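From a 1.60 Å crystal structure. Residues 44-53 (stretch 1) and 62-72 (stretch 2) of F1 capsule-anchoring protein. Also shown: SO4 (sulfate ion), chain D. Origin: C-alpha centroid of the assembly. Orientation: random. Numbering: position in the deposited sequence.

Stretch 1, residues 44-53: GLPKKSKILV
Stretch 2 (62-72) SCSSNVVLPEK

Two neighbouring antiparallel β-strands of F1 capsule-anchoring protein, K48–V53 and S62–V68, form the centre of this contact: the two stretches, paired through a regular backbone ladder, bury 840 Å² between them (both sides summed), with I51, V53 and V67 among the residues on one face, and one lysine–asparagine hydrogen bond on the other. The strand axes approach to 4.6 Å and their N-to-C directions differ by 157°, so the pair is antiparallel with a twist. Register runs K48–V68, S49–V67, K50–N66, I51–S65, L52–S64, V53–C63, with CA–CA distances of 4.7, 5.0, 4.5, 5.3, 4.8 and 5.3 Å; the shorter spacings belong to the non-hydrogen-bonded pairs. All strand residues have extended phi/psi, from -92/143 at N66 to -151/165 at S62.

Three hydrogen-bonded pairs close the ladder, each with two bonds: S49 N to V67 O 2.9 Å and V67 N to S49 O 2.8 Å; I51 N to S65 O 2.9 Å and S65 N to I51 O 3.1 Å; V53 N to C63 O 2.9 Å and C63 N to V53 O 2.9 Å. Beyond the strand, L69 N donates to K47 O (2.9 Å, 174°), extending the pattern although K47 (phi/psi -58/-38) has left the extended conformation. Between these rungs, CA–H···O contacts fill the gaps, such as K50 CA to S65 O at 3.4 Å and S64 CA to I51 O at 3.4 Å.

S49, I51, V53, C63, S65 and V67 share one face. I51 (chi1 p, chi2 t) sets CG1 3.7 Å from S65 CB and CD1 3.9 Å from V67 CG2, so one side chain covers two successive residues of that face. V53 (t) places CB 3.9 Å from SG of C63 (p), whose side chain is covalently bonded elsewhere in the structure. L45 (m, t; phi/psi -92/146) points toward the second stretch, with CD1 4.3 Å from V67 CG1 and CB 4.4 Å from CD1 of L69 (m, t). Near this end a water ties the two stretches together: it donates to P46 O (2.7 Å) and V67 O (2.9 Å) and accepts from S49 OG (2.8 Å), the m rotamer of S49 bringing its hydroxyl within reach.

K48, K50, L52, S64, N66 and V68 occupy the other face. K50 (m, t, t, m) reaches across its non-hydrogen-bonded pair so that NZ donates to OD1 of N66 (chi1 m, chi2 -39°) at 2.8 Å. K48 (m, t, t, p) brings NZ to 3.6 Å from CG1 of V68 (t). L52 (t, p) lays CD1 3.6 Å from C63 O and 4.0 Å from both S62 OG and S64 OG. K47 (t, t, t, p) starts sideways, but its end nears the second stretch and NZ donates to L69 O at 2.8 Å; K47 and L69 are thus joined by a main-chain and a side-chain bond.

Just before L45, and out of reach of the second stretch, G44 (phi/psi 73/27) donates its N to sulfate O2 at 2.7 Å.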

# COMPACT_ATOMS: atom_id res chain seq x y z
N GLY A 44 -8.41 -0.01 9.38
CA GLY A 44 -7.87 0.27 10.72
C GLY A 44 -6.65 1.17 10.69
O GLY A 44 -5.81 1.12 11.59
N LEU A 45 -6.56 2.00 9.65
CA LEU A 45 -5.39 2.85 9.45
C LEU A 45 -5.56 4.22 10.10
O LEU A 45 -6.67 4.76 10.10
CB LEU A 45 -5.14 3.06 7.96
CG LEU A 45 -4.73 1.84 7.13
CD1 LEU A 45 -4.54 2.24 5.67
CD2 LEU A 45 -3.46 1.23 7.68
N PRO A 46 -4.45 4.79 10.60
CA PRO A 46 -4.44 6.17 11.08
C PRO A 46 -4.42 7.15 9.90
O PRO A 46 -4.35 6.71 8.74
CB PRO A 46 -3.13 6.25 11.86
CG PRO A 46 -2.22 5.33 11.09
CD PRO A 46 -3.12 4.18 10.72
N LYS A 47 -4.47 8.44 10.18
CA LYS A 47 -4.45 9.43 9.10
C LYS A 47 -3.22 9.32 8.18
O LYS A 47 -3.34 9.48 6.96
CB LYS A 47 -4.58 10.86 9.65
CG LYS A 47 -4.66 11.90 8.54
CD LYS A 47 -4.99 13.29 9.05
CE LYS A 47 -4.55 14.36 8.05
NZ LYS A 47 -4.81 14.02 6.61
N LYS A 48 -2.05 9.04 8.75
CA LYS A 48 -0.82 8.96 7.98
C LYS A 48 -0.08 7.68 8.32
O LYS A 48 0.21 7.42 9.49
CB LYS A 48 0.07 10.17 8.30
CG LYS A 48 -0.55 11.48 7.85
CD LYS A 48 0.39 12.67 8.06
CE LYS A 48 0.05 13.80 7.08
NZ LYS A 48 -1.43 14.02 6.96
N SER A 49 0.21 6.90 7.28
CA SER A 49 0.94 5.63 7.41
C SER A 49 2.08 5.54 6.39
O SER A 49 2.11 6.29 5.40
CB SER A 49 -0.00 4.44 7.18
OG SER A 49 -1.03 4.45 8.14
N LYS A 50 3.01 4.62 6.64
CA LYS A 50 4.06 4.28 5.68
C LYS A 50 4.00 2.77 5.51
O LYS A 50 3.92 2.03 6.50
CB LYS A 50 5.44 4.70 6.19
CG LYS A 50 5.62 6.23 6.24
CD LYS A 50 7.00 6.64 6.73
CE LYS A 50 7.06 8.16 6.89
NZ LYS A 50 7.02 8.82 5.56
N ILE A 51 4.02 2.33 4.26
CA ILE A 51 3.97 0.89 3.96
C ILE A 51 5.16 0.39 3.14
O ILE A 51 5.82 1.16 2.43
CB ILE A 51 2.63 0.48 3.26
CG1 ILE A 51 2.49 1.19 1.90
CG2 ILE A 51 1.42 0.74 4.19
CD1 ILE A 51 1.29 0.74 1.05
N LEU A 52 5.45 -0.91 3.30
CA LEU A 52 6.40 -1.64 2.49
C LEU A 52 5.60 -2.64 1.67
O LEU A 52 4.69 -3.29 2.20
CB LEU A 52 7.38 -2.40 3.38
CG LEU A 52 8.49 -3.20 2.67
CD1 LEU A 52 9.47 -2.31 1.87
CD2 LEU A 52 9.24 -4.09 3.67
N VAL A 53 5.96 -2.75 0.40
CA VAL A 53 5.30 -3.66 -0.52
C VAL A 53 6.43 -4.54 -1.06
O VAL A 53 7.42 -4.02 -1.58
CB VAL A 53 4.55 -2.88 -1.61
CG1 VAL A 53 3.82 -3.83 -2.55
CG2 VAL A 53 3.56 -1.89 -0.95
N SER A 62 11.21 -4.68 -3.80
CA SER A 62 10.26 -4.09 -2.87
C SER A 62 10.17 -2.60 -3.17
O SER A 62 11.02 -2.03 -3.86
CB SER A 62 10.70 -4.32 -1.42
OG SER A 62 11.82 -3.50 -1.10
N CYS A 63 9.14 -1.98 -2.63
CA CYS A 63 8.95 -0.53 -2.80
C CYS A 63 8.24 0.05 -1.58
O CYS A 63 7.62 -0.69 -0.80
CB CYS A 63 8.22 -0.22 -4.11
SG CYS A 63 6.62 -1.03 -4.31
N SER A 64 8.34 1.37 -1.41
CA SER A 64 7.81 2.02 -0.22
C SER A 64 6.84 3.12 -0.60
O SER A 64 7.07 3.86 -1.55
CB SER A 64 8.95 2.61 0.62
OG SER A 64 9.84 1.56 1.05
N SER A 65 5.76 3.24 0.18
CA SER A 65 4.72 4.24 -0.10
C SER A 65 4.25 4.95 1.18
O SER A 65 4.16 4.34 2.24
CB SER A 65 3.49 3.54 -0.72
OG SER A 65 3.75 3.06 -2.03
N ASN A 66 3.90 6.24 1.06
CA ASN A 66 3.14 6.91 2.12
C ASN A 66 1.63 6.80 1.84
O ASN A 66 1.20 6.84 0.68
CB ASN A 66 3.53 8.38 2.25
CG ASN A 66 4.99 8.57 2.63
OD1 ASN A 66 5.54 7.83 3.45
ND2 ASN A 66 5.63 9.58 2.04
N VAL A 67 0.85 6.63 2.89
CA VAL A 67 -0.61 6.50 2.77
C VAL A 67 -1.25 7.59 3.63
O VAL A 67 -1.26 7.50 4.87
CB VAL A 67 -1.12 5.09 3.19
CG1 VAL A 67 -2.62 4.93 2.89
CG2 VAL A 67 -0.35 3.98 2.45
N VAL A 68 -1.78 8.63 2.97
CA VAL A 68 -2.35 9.80 3.64
C VAL A 68 -3.85 9.85 3.34
O VAL A 68 -4.24 9.94 2.18
CB VAL A 68 -1.66 11.12 3.18
CG1 VAL A 68 -2.29 12.35 3.87
CG2 VAL A 68 -0.15 11.05 3.46
N LEU A 69 -4.66 9.72 4.38
CA LEU A 69 -6.11 9.73 4.26
C LEU A 69 -6.62 11.14 4.45
O LEU A 69 -6.03 11.91 5.23
CB LEU A 69 -6.75 8.86 5.34
CG LEU A 69 -6.39 7.37 5.31
CD1 LEU A 69 -7.09 6.67 6.47
CD2 LEU A 69 -6.77 6.73 3.99
N PRO A 70 -7.74 11.48 3.77
CA PRO A 70 -8.43 12.73 4.09
C PRO A 70 -8.83 12.81 5.57
O PRO A 70 -8.90 11.79 6.24
CB PRO A 70 -9.67 12.67 3.18
CG PRO A 70 -9.23 11.83 2.00
CD PRO A 70 -8.37 10.76 2.65
N GLU A 71 -9.07 14.02 6.08
CA GLU A 71 -9.29 14.25 7.52
C GLU A 71 -10.59 13.67 8.07
O GLU A 71 -10.66 13.32 9.25
CB GLU A 71 -9.25 15.75 7.84
CG GLU A 71 -10.17 16.61 6.97
CD GLU A 71 -10.06 18.12 7.25
OE1 GLU A 71 -10.86 18.89 6.68
OE2 GLU A 71 -9.18 18.53 8.03
N LYS A 72 -11.63 13.59 7.24
CA LYS A 72 -12.98 13.34 7.75
C LYS A 72 -13.11 12.11 8.66
O LYS A 72 -12.68 11.02 8.29
CB LYS A 72 -13.98 13.28 6.59
CG LYS A 72 -15.40 13.49 7.04
CD LYS A 72 -16.36 13.62 5.87
CE LYS A 72 -17.78 13.85 6.41
NZ LYS A 72 -18.74 14.14 5.31
S SO4 D . -12.08 0.28 10.44
O1 SO4 D . -12.96 -0.32 9.43
O2 SO4 D . -10.95 0.89 9.76
O3 SO4 D . -12.86 1.29 11.16
O4 SO4 D . -11.64 -0.78 11.35
O HOH W 1 -2.84 5.92 6.64